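Local atomic coordinates of amine oxidase (Emericella nidulans, PDB entry 3PGB), a protein that probably oxidises primary amines to aldehydes, using a copper ion and a topaquinone cofactor formed from one of its own tyrosines, as copper amine oxidases do. Residues T186-S189 with E190-K194; R650-D653 with F654-T657; Y69-T72 with D73-A77; F432-E436 with E437-H441. All coordinates share one frame; numbering follows the deposited sequence.

How the interactions relate
Interactions 3 and 4 are neighbours: the start of helix 73-84 packs on the hairpin of strands 426-434 and 437-451, where Thr76 CG2 comes within 3.6 Å of Tyr433 CD1. Of the four contacts, interaction 4 is the buried one, its tip charged and its interior aromatic. Interaction 3 lies at the surface and is mostly polar capping. Interaction 1, partly buried, belongs to a helix about 30 Å from interaction 4 (centre to centre) and combines aromatic packing with a solvent-side salt bridge. Interaction 2 is a surface turn, its nearest atoms about 13 Å from those of interaction 3; ring stacking and water bridges adjoin a calcium site there.

Interaction 1 (T186-S189 with E190-K194); sequences TVYS and EWLFK
Tyr188 lies across Leu192 and Phe193 on one flank of helix 186-198, and its side chain can be followed outward. CB sits over the face of the Phe193 ring, 4.3 Å from the ring centroid, a CH-pi contact. A chi1 of -79° places CG beside the backbone N, with the ring in contact with both Leu192 and Phe193. CD1 lies 3.8 Å from Phe193 CZ; the two ring planes are 54° apart, neither stacked nor at right angles. One atom further, CE1 is 3.6 Å from Leu192 CD1, and this methyl covers one face of the tyrosine ring. The phenol OH then reaches past the helix and bonds to Ile221 O, so a tyrosine suits a place that is greasy along its ring and polar at its end.

The backbone is irregular here. Thr186 O accepts from Glu190 N in ordinary alpha-helical fashion, but the next turn widens to a pi-type turn: Leu192 N bonds to Val187 O at 3.1 Å, and Phe193 N to Tyr188 O at 3.0 Å, both five residues on. On the exposed flank, Thr186 CG2 packs on Glu190 CG at 3.5 Å, while the extended Lys194 brings NZ to within 3.0 Å of Glu190 OE1 in a salt bridge, approaching from above the carboxylate plane.

Val187 and Leu192 face Arg236 of strand 235-242, Leu192 and Tyr188 meet Ile221 and Trp222 of strand 219-223, and Trp191 bonds through NE1 to Ser262 of strand 255-263, so the helix rests on this antiparallel sheet.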
loop_
_atom_site.group_PDB
_atom_site.type_symbol
_atom_site.label_atom_id
_atom_site.label_comp_id
_atom_site.label_asym_id
_atom_site.label_seq_id
_atom_site.Cartn_x
_atom_site.Cartn_y
_atom_site.Cartn_z
ATOM N N THR A 186 37.806 27.528 -1.653
ATOM C CA THR A 186 38.611 28.049 -2.773
ATOM C C THR A 186 37.897 27.946 -4.125
ATOM O O THR A 186 38.012 28.844 -4.958
ATOM C CB THR A 186 39.993 27.355 -2.892
ATOM O OG1 THR A 186 40.652 27.359 -1.621
ATOM C CG2 THR A 186 40.869 28.075 -3.909
ATOM N N VAL A 187 37.149 26.865 -4.332
ATOM C CA VAL A 187 36.365 26.681 -5.562
ATOM C C VAL A 187 35.386 27.830 -5.807
ATOM O O VAL A 187 34.973 28.059 -6.941
ATOM C CB VAL A 187 35.593 25.336 -5.549
ATOM C CG1 VAL A 187 34.716 25.192 -6.780
ATOM C CG2 VAL A 187 36.572 24.173 -5.477
ATOM N N TYR A 188 35.019 28.553 -4.753
ATOM C CA TYR A 188 34.151 29.717 -4.898
ATOM C C TYR A 188 34.934 31.021 -5.037
ATOM O O TYR A 188 34.798 31.719 -6.042
ATOM C CB TYR A 188 33.143 29.801 -3.743
ATOM C CG TYR A 188 31.977 28.852 -3.923
ATOM C CD1 TYR A 188 30.841 29.246 -4.612
ATOM C CD2 TYR A 188 32.025 27.557 -3.427
ATOM C CE1 TYR A 188 29.779 28.378 -4.793
ATOM C CE2 TYR A 188 30.966 26.681 -3.596
ATOM C CZ TYR A 188 29.845 27.095 -4.281
ATOM O OH TYR A 188 28.792 26.236 -4.457
ATOM N N SER A 189 35.755 31.342 -4.042
ATOM C CA SER A 189 36.430 32.640 -3.995
ATOM C C SER A 189 37.462 32.836 -5.113
ATOM O O SER A 189 37.664 33.956 -5.584
ATOM C CB SER A 189 37.091 32.849 -2.630
ATOM O OG SER A 189 37.984 31.792 -2.341
ATOM N N GLU A 190 38.100 31.747 -5.536
ATOM C CA GLU A 190 39.172 31.815 -6.535
ATOM C C GLU A 190 38.737 31.338 -7.916
ATOM O O GLU A 190 39.544 31.337 -8.851
ATOM C CB GLU A 190 40.382 30.996 -6.064
ATOM C CG GLU A 190 41.007 31.500 -4.766
ATOM C CD GLU A 190 41.437 32.960 -4.853
ATOM O OE1 GLU A 190 42.073 33.341 -5.860
ATOM O OE2 GLU A 190 41.124 33.727 -3.922
ATOM N N TRP A 191 37.469 30.948 -8.054
ATOM C CA TRP A 191 36.971 30.423 -9.325
ATOM C C TRP A 191 35.545 30.893 -9.642
ATOM O O TRP A 191 35.377 31.839 -10.409
ATOM C CB TRP A 191 37.086 28.895 -9.337
ATOM C CG TRP A 191 36.874 28.275 -10.672
ATOM C CD1 TRP A 191 35.840 27.476 -11.043
ATOM C CD2 TRP A 191 37.717 28.403 -11.822
ATOM N NE1 TRP A 191 35.983 27.092 -12.353
ATOM C CE2 TRP A 191 37.128 27.646 -12.855
ATOM C CE3 TRP A 191 38.914 29.083 -12.079
ATOM C CZ2 TRP A 191 37.697 27.544 -14.122
ATOM C CZ3 TRP A 191 39.477 28.981 -13.335
ATOM C CH2 TRP A 191 38.867 28.219 -14.344
ATOM N N LEU A 192 34.533 30.264 -9.041
ATOM C CA LEU A 192 33.134 30.505 -9.423
ATOM C C LEU A 192 32.722 31.970 -9.346
ATOM O O LEU A 192 32.161 32.507 -10.297
ATOM C CB LEU A 192 32.181 29.656 -8.573
ATOM C CG LEU A 192 32.184 28.152 -8.864
ATOM C CD1 LEU A 192 31.407 27.396 -7.797
ATOM C CD2 LEU A 192 31.626 27.866 -10.252
ATOM N N PHE A 193 33.002 32.612 -8.221
ATOM C CA PHE A 193 32.659 34.022 -8.045
ATOM C C PHE A 193 33.444 34.939 -8.980
ATOM O O PHE A 193 32.933 35.972 -9.409
ATOM C CB PHE A 193 32.876 34.475 -6.594
ATOM C CG PHE A 193 31.901 33.883 -5.602
ATOM C CD1 PHE A 193 30.614 33.500 -5.975
ATOM C CD2 PHE A 193 32.267 33.750 -4.270
ATOM C CE1 PHE A 193 29.732 32.973 -5.042
ATOM C CE2 PHE A 193 31.381 33.230 -3.331
ATOM C CZ PHE A 193 30.115 32.842 -3.719
ATOM N N LYS A 194 34.681 34.574 -9.289
ATOM C CA LYS A 194 35.471 35.359 -10.229
ATOM C C LYS A 194 34.886 35.246 -11.639
ATOM O O LYS A 194 34.735 36.252 -12.332
ATOM C CB LYS A 194 36.952 34.952 -10.176
ATOM C CG LYS A 194 37.598 35.331 -8.839
ATOM C CD LYS A 194 39.128 35.306 -8.851
ATOM C CE LYS A 194 39.683 36.030 -7.612
ATOM N NZ LYS A 194 41.137 35.779 -7.392
#

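Interaction 2 (R650-D653 with F654-T657); sequences RQHD and FEPT
A type I beta turn runs from His652 to Glu655 beside one of the two calcium sites, and its first and third residues stack their rings. The imidazole of His652 and the phenyl of Phe654 form an offset stack, centroids 4.4 Å apart and planes only 11° from parallel. The rings are slipped past each other: Phe654 CZ lies over the rim of the imidazole, 3.3 Å from His652 CG, while His652 CB sits almost above the centre of the phenyl ring. Phe654 reaches this place because its CG stands between the backbone N and the carbonyl carbon (chi1 52°), folding the ring back over the residue two before it.

The turn is closed by Glu655 N, which bonds to His652 O at 3.2 Å. It comes one residue after the end of strand 646-650 and adjoins the calcium ligands. His652 NE2 bonds to the ligand Glu681, making the histidine a second-shell residue of the ion, and the backbone N of Arg650 bonds to Glu584, another ligand. The Glu655 side chain, extended beyond CG, touches Phe677 of the same site and brings OE1 to the edge of the imidazole, 3.5 Å from His652 CD2.

Two waters bridge the segments. The first joins the strand end to Glu655, donating to Arg650 O (2.8 Å) and to Glu655 OE1 (2.6 Å); the second links the first and last residues of the turn, accepting from His652 N and donating to Glu655 O. From just before the turn, Gln651 NE2 reaches into it with a nearly straight bond of 3.2 Å to Asp653 OD1, and Asp653 OD2 bonds to Ser115 OG.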
loop_
_atom_site.group_PDB
_atom_site.type_symbol
_atom_site.label_atom_id
_atom_site.label_comp_id
_atom_site.label_asym_id
_atom_site.label_seq_id
_atom_site.Cartn_x
_atom_site.Cartn_y
_atom_site.Cartn_z
ATOM N N ARG A 650 25.324 -14.377 0.134
ATOM C CA ARG A 650 25.712 -15.113 1.322
ATOM C C ARG A 650 26.307 -14.142 2.323
ATOM O O ARG A 650 27.054 -13.233 1.943
ATOM C CB ARG A 650 26.717 -16.210 0.994
ATOM C CG ARG A 650 27.049 -17.045 2.198
ATOM C CD ARG A 650 27.793 -18.286 1.835
ATOM N NE ARG A 650 27.923 -19.165 2.986
ATOM C CZ ARG A 650 28.638 -20.287 2.996
ATOM N NH1 ARG A 650 29.299 -20.680 1.903
ATOM N NH2 ARG A 650 28.686 -21.027 4.105
ATOM N N GLN A 651 25.971 -14.337 3.596
ATOM C CA GLN A 651 26.429 -13.445 4.656
ATOM C C GLN A 651 27.940 -13.577 4.862
ATOM O O GLN A 651 28.491 -14.680 4.865
ATOM C CB GLN A 651 25.692 -13.740 5.971
ATOM C CG GLN A 651 25.785 -12.629 7.036
ATOM C CD GLN A 651 27.099 -12.620 7.819
ATOM O OE1 GLN A 651 27.791 -13.635 7.922
ATOM N NE2 GLN A 651 27.440 -11.461 8.376
ATOM N N HIS A 652 28.593 -12.434 5.021
ATOM C CA HIS A 652 29.978 -12.378 5.434
ATOM C C HIS A 652 30.134 -11.197 6.361
ATOM O O HIS A 652 29.450 -10.188 6.211
ATOM C CB HIS A 652 30.899 -12.208 4.229
ATOM C CG HIS A 652 30.883 -13.373 3.294
ATOM N ND1 HIS A 652 31.226 -14.648 3.692
ATOM C CD2 HIS A 652 30.562 -13.459 1.984
ATOM C CE1 HIS A 652 31.116 -15.468 2.663
ATOM N NE2 HIS A 652 30.713 -14.772 1.614
ATOM N N ASP A 653 31.041 -11.316 7.322
ATOM C CA ASP A 653 31.328 -10.202 8.211
ATOM C C ASP A 653 32.114 -9.117 7.486
ATOM O O ASP A 653 32.080 -7.963 7.893
ATOM C CB ASP A 653 32.036 -10.689 9.475
ATOM C CG ASP A 653 31.127 -11.538 10.345
ATOM O OD1 ASP A 653 29.908 -11.269 10.357
ATOM O OD2 ASP A 653 31.613 -12.472 11.012
ATOM N N PHE A 654 32.790 -9.490 6.400
ATOM C CA PHE A 654 33.475 -8.522 5.538
ATOM C C PHE A 654 32.560 -7.878 4.471
ATOM O O PHE A 654 33.041 -7.138 3.607
ATOM C CB PHE A 654 34.729 -9.145 4.892
ATOM C CG PHE A 654 34.488 -10.456 4.191
ATOM C CD1 PHE A 654 34.043 -10.484 2.879
ATOM C CD2 PHE A 654 34.750 -11.662 4.835
ATOM C CE1 PHE A 654 33.831 -11.690 2.229
ATOM C CE2 PHE A 654 34.537 -12.880 4.197
ATOM C CZ PHE A 654 34.083 -12.897 2.886
ATOM N N GLU A 655 31.255 -8.153 4.539
ATOM C CA GLU A 655 30.264 -7.445 3.723
ATOM C C GLU A 655 29.109 -6.979 4.609
ATOM O O GLU A 655 27.977 -7.442 4.451
ATOM C CB GLU A 655 29.728 -8.354 2.602
ATOM C CG GLU A 655 30.743 -8.710 1.516
ATOM C CD GLU A 655 30.287 -9.848 0.600
ATOM O OE1 GLU A 655 29.189 -10.423 0.820
ATOM O OE2 GLU A 655 31.048 -10.171 -0.345
ATOM N N PRO A 656 29.385 -6.067 5.557
ATOM C CA PRO A 656 28.327 -5.612 6.470
ATOM C C PRO A 656 27.316 -4.677 5.810
ATOM O O PRO A 656 26.132 -4.703 6.160
ATOM C CB PRO A 656 29.107 -4.871 7.558
ATOM C CG PRO A 656 30.344 -4.400 6.866
ATOM C CD PRO A 656 30.692 -5.471 5.893
ATOM N N THR A 657 27.790 -3.872 4.859
ATOM C CA THR A 657 26.991 -2.835 4.214
ATOM C C THR A 657 27.044 -2.975 2.697
ATOM O O THR A 657 28.060 -3.380 2.149
ATOM C CB THR A 657 27.524 -1.417 4.573
ATOM O OG1 THR A 657 28.832 -1.230 4.011
ATOM C CG2 THR A 657 27.605 -1.224 6.079
HETATM O O HOH W 1 28.471 -12.605 -0.443
HETATM O O HOH W 2 26.880 -9.717 4.696
#

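Interaction 3 (Y69-T72 with D73-A77); sequences YGLT and DDETA
Thr72 and Glu75 exchange hydrogen bonds as a capping box at the start of helix 73-84. In one direction Glu75 OE2 accepts from Thr72 N at 2.8 Å, met on the anti side, though tilted out of the carboxylate plane; in the other Thr72 OG1 accepts from Glu75 N, a weak bond at 3.3 Å. The threonine hydroxyl can do this because chi1 of 61° swings OG1 in toward the first turn. A second polar group centres on Thr72 O. It takes the helical bond from Thr76 N at 3.1 Å and a further one from Thr76 OG1 at 3.0 Å, which arrives from above the carbonyl plane.

Van der Waals contact comes from Leu71, whose carbons lie against oxygens: CB is 3.2 Å from Thr76 OG1 and CD2 3.7 Å from Glu75 OE2. Its apolar packing is with Ile107 and Leu109 of strand 102-110.

Charge enters through Arg130, whose NH1 forms a salt bridge with Glu75 OE2. Because that oxygen also receives Thr72 N, one carboxylate ties the preceding loop, the helix start and the arginine together, and its negative charge would probably be favoured at the helix N-terminus.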
loop_
_atom_site.group_PDB
_atom_site.type_symbol
_atom_site.label_atom_id
_atom_site.label_comp_id
_atom_site.label_asym_id
_atom_site.label_seq_id
_atom_site.Cartn_x
_atom_site.Cartn_y
_atom_site.Cartn_z
ATOM N N TYR A 69 24.647 -0.206 19.300
ATOM C CA TYR A 69 24.027 1.130 19.277
ATOM C C TYR A 69 24.983 2.264 18.918
ATOM O O TYR A 69 24.704 3.055 18.021
ATOM C CB TYR A 69 23.326 1.453 20.606
ATOM C CG TYR A 69 22.685 2.824 20.614
ATOM C CD1 TYR A 69 21.470 3.047 19.981
ATOM C CD2 TYR A 69 23.304 3.902 21.233
ATOM C CE1 TYR A 69 20.880 4.296 19.972
ATOM C CE2 TYR A 69 22.718 5.167 21.228
ATOM C CZ TYR A 69 21.507 5.353 20.597
ATOM O OH TYR A 69 20.917 6.594 20.585
ATOM N N GLY A 70 26.095 2.351 19.634
ATOM C CA GLY A 70 27.048 3.427 19.424
ATOM C C GLY A 70 27.958 3.654 20.609
ATOM O O GLY A 70 27.860 2.960 21.626
ATOM N N LEU A 71 28.843 4.634 20.470
ATOM C CA LEU A 71 29.779 4.987 21.535
ATOM C C LEU A 71 29.065 5.779 22.623
ATOM O O LEU A 71 28.171 6.565 22.336
ATOM C CB LEU A 71 30.938 5.823 20.976
ATOM C CG LEU A 71 31.835 5.142 19.939
ATOM C CD1 LEU A 71 32.748 6.160 19.259
ATOM C CD2 LEU A 71 32.648 4.026 20.569
ATOM N N THR A 72 29.458 5.568 23.874
ATOM C CA THR A 72 29.018 6.446 24.952
ATOM C C THR A 72 29.764 7.771 24.823
ATOM O O THR A 72 30.796 7.854 24.155
ATOM C CB THR A 72 29.324 5.860 26.333
ATOM O OG1 THR A 72 30.740 5.687 26.467
ATOM C CG2 THR A 72 28.611 4.515 26.528
ATOM N N ASP A 73 29.243 8.807 25.461
ATOM C CA ASP A 73 29.875 10.121 25.411
ATOM C C ASP A 73 31.338 10.097 25.862
ATOM O O ASP A 73 32.197 10.702 25.222
ATOM C CB ASP A 73 29.068 11.117 26.245
ATOM C CG ASP A 73 27.800 11.569 25.537
ATOM O OD1 ASP A 73 27.478 11.002 24.466
ATOM O OD2 ASP A 73 27.131 12.497 26.042
ATOM N N ASP A 74 31.610 9.385 26.950
ATOM C CA ASP A 74 32.961 9.282 27.492
ATOM C C ASP A 74 33.911 8.620 26.492
ATOM O O ASP A 74 35.009 9.123 26.248
ATOM C CB ASP A 74 32.957 8.501 28.820
ATOM C CG ASP A 74 32.330 9.290 29.977
ATOM O OD1 ASP A 74 31.922 10.455 29.774
ATOM O OD2 ASP A 74 32.244 8.738 31.099
ATOM N N GLU A 75 33.488 7.493 25.925
ATOM C CA GLU A 75 34.281 6.785 24.922
ATOM C C GLU A 75 34.654 7.707 23.766
ATOM O O GLU A 75 35.813 7.774 23.370
ATOM C CB GLU A 75 33.512 5.583 24.374
ATOM C CG GLU A 75 33.427 4.403 25.322
ATOM C CD GLU A 75 32.464 3.331 24.838
ATOM O OE1 GLU A 75 32.648 2.150 25.207
ATOM O OE2 GLU A 75 31.528 3.670 24.078
ATOM N N THR A 76 33.656 8.409 23.238
ATOM C CA THR A 76 33.840 9.343 22.132
ATOM C C THR A 76 34.806 10.462 22.509
ATOM O O THR A 76 35.605 10.905 21.685
ATOM C CB THR A 76 32.492 9.962 21.704
ATOM O OG1 THR A 76 31.548 8.920 21.433
ATOM C CG2 THR A 76 32.658 10.828 20.463
ATOM N N ALA A 77 34.720 10.912 23.757
ATOM C CA ALA A 77 35.641 11.912 24.298
ATOM C C ALA A 77 37.060 11.355 24.431
ATOM O O ALA A 77 38.027 12.001 24.021
ATOM C CB ALA A 77 35.147 12.403 25.652
#

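Interaction 4 (F432-E436 with E437-H441); sequences FYKDE and ETHTH
His439, which packs against Phe432, is held between two carboxylates: NE2 donates to Glu437 OE1 at 2.9 Å, from above the carboxylate plane, and ND1 bonds to Asp776 of strand 776-781. Acids on both nitrogens would tend to favour a protonated imidazole. In Phe432 a chi1 of 74° tips the ring over toward the neighbouring strand, which brings CE2 to 3.2 Å from His439 CB and 3.4 Å from His441 NE2, itself hydrogen-bonded to Pro410 O. The Phe432 and His439 planes differ by 33°, and with His441 these rings make an aromatic cluster.

The three belong to a beta hairpin of strands 426-434 and 437-451. Phe432 and His439 are a hydrogen-bonded antiparallel pair, Phe432 N to His439 O being 2.8 Å and His439 N to Phe432 O 2.9 Å. Lys434 N bonds to Glu437 O at 3.0 Å, and Asp435 and Glu436, both with positive phi, turn the chain between the strands.

At the tip Lys434 NZ makes a 3.1 Å salt bridge to Asp435 OD2, while its CG rests 3.7 Å from His439 NE2. Tyr433 and Thr438 point to the other face, toward helix 73-84, where Tyr433 meets Thr76 and Thr438 meets Asp73.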
loop_
_atom_site.group_PDB
_atom_site.type_symbol
_atom_site.label_atom_id
_atom_site.label_comp_id
_atom_site.label_asym_id
_atom_site.label_seq_id
_atom_site.Cartn_x
_atom_site.Cartn_y
_atom_site.Cartn_z
ATOM N N PHE A 432 24.867 12.236 17.117
ATOM C CA PHE A 432 25.932 11.975 16.157
ATOM C C PHE A 432 27.160 12.834 16.446
ATOM O O PHE A 432 27.064 13.901 17.059
ATOM C CB PHE A 432 25.438 12.208 14.731
ATOM C CG PHE A 432 25.267 13.654 14.373
ATOM C CD1 PHE A 432 26.188 14.292 13.562
ATOM C CD2 PHE A 432 24.178 14.375 14.841
ATOM C CE1 PHE A 432 26.028 15.624 13.225
ATOM C CE2 PHE A 432 24.010 15.706 14.505
ATOM C CZ PHE A 432 24.938 16.332 13.699
ATOM N N TYR A 433 28.310 12.349 16.000
ATOM C CA TYR A 433 29.565 13.048 16.198
ATOM C C TYR A 433 29.854 13.894 14.979
ATOM O O TYR A 433 29.757 13.406 13.859
ATOM C CB TYR A 433 30.710 12.052 16.417
ATOM C CG TYR A 433 32.081 12.694 16.446
ATOM C CD1 TYR A 433 32.678 13.046 17.648
ATOM C CD2 TYR A 433 32.776 12.956 15.270
ATOM C CE1 TYR A 433 33.937 13.635 17.680
ATOM C CE2 TYR A 433 34.030 13.549 15.294
ATOM C CZ TYR A 433 34.605 13.886 16.504
ATOM O OH TYR A 433 35.847 14.472 16.533
ATOM N N LYS A 434 30.190 15.161 15.196
ATOM C CA LYS A 434 30.845 15.965 14.167
ATOM C C LYS A 434 31.606 17.133 14.792
ATOM O O LYS A 434 31.174 17.700 15.791
ATOM C CB LYS A 434 29.847 16.453 13.101
ATOM C CG LYS A 434 29.172 17.811 13.352
ATOM C CD LYS A 434 28.484 18.302 12.071
ATOM C CE LYS A 434 27.648 19.568 12.282
ATOM N NZ LYS A 434 28.219 20.758 11.574
ATOM N N ASP A 435 32.745 17.474 14.199
ATOM C CA ASP A 435 33.519 18.647 14.598
ATOM C C ASP A 435 33.898 18.615 16.080
ATOM O O ASP A 435 33.712 19.593 16.795
ATOM C CB ASP A 435 32.751 19.930 14.251
ATOM C CG ASP A 435 32.284 19.961 12.798
ATOM O OD1 ASP A 435 33.003 19.434 11.929
ATOM O OD2 ASP A 435 31.197 20.511 12.525
ATOM N N GLU A 436 34.434 17.480 16.522
ATOM C CA GLU A 436 34.804 17.260 17.927
ATOM C C GLU A 436 33.661 17.587 18.894
ATOM O O GLU A 436 33.890 18.088 20.000
ATOM C CB GLU A 436 36.064 18.057 18.294
ATOM C CG GLU A 436 37.276 17.743 17.424
ATOM C CD GLU A 436 37.410 18.679 16.243
ATOM O OE1 GLU A 436 37.391 19.911 16.464
ATOM O OE2 GLU A 436 37.543 18.193 15.096
ATOM N N GLU A 437 32.436 17.298 18.464
ATOM C CA GLU A 437 31.234 17.608 19.231
ATOM C C GLU A 437 30.263 16.437 19.154
ATOM O O GLU A 437 30.208 15.743 18.140
ATOM C CB GLU A 437 30.541 18.850 18.665
ATOM C CG GLU A 437 31.352 20.151 18.706
ATOM C CD GLU A 437 30.764 21.246 17.813
ATOM O OE1 GLU A 437 30.085 20.923 16.811
ATOM O OE2 GLU A 437 30.981 22.439 18.112
ATOM N N THR A 438 29.503 16.216 20.222
ATOM C CA THR A 438 28.374 15.304 20.163
ATOM C C THR A 438 27.116 16.136 20.083
ATOM O O THR A 438 26.829 16.942 20.967
ATOM C CB THR A 438 28.309 14.381 21.365
ATOM O OG1 THR A 438 29.504 13.595 21.402
ATOM C CG2 THR A 438 27.101 13.442 21.281
ATOM N N HIS A 439 26.396 15.953 18.985
ATOM C CA HIS A 439 25.139 16.626 18.750
ATOM C C HIS A 439 24.062 15.624 19.118
ATOM O O HIS A 439 24.071 14.501 18.615
ATOM C CB HIS A 439 25.033 17.020 17.275
ATOM C CG HIS A 439 26.006 18.082 16.857
ATOM N ND1 HIS A 439 25.606 19.301 16.353
ATOM C CD2 HIS A 439 27.361 18.109 16.877
ATOM C CE1 HIS A 439 26.673 20.032 16.077
ATOM N NE2 HIS A 439 27.749 19.332 16.386
ATOM N N THR A 440 23.160 16.017 20.013
ATOM C CA THR A 440 22.021 15.188 20.383
ATOM C C THR A 440 20.752 15.795 19.790
ATOM O O THR A 440 20.465 16.975 19.998
ATOM C CB THR A 440 21.881 15.054 21.918
ATOM O OG1 THR A 440 22.966 14.269 22.430
ATOM C CG2 THR A 440 20.555 14.380 22.295
ATOM N N HIS A 441 20.026 14.984 19.024
ATOM C CA HIS A 441 18.703 15.339 18.530
ATOM C C HIS A 441 17.683 14.813 19.525
ATOM O O HIS A 441 17.427 13.607 19.585
ATOM C CB HIS A 441 18.442 14.717 17.156
ATOM C CG HIS A 441 19.289 15.286 16.062
ATOM N ND1 HIS A 441 19.451 16.644 15.876
ATOM C CD2 HIS A 441 20.011 14.681 15.089
ATOM C CE1 HIS A 441 20.241 16.851 14.837
ATOM N NE2 HIS A 441 20.591 15.677 14.338
#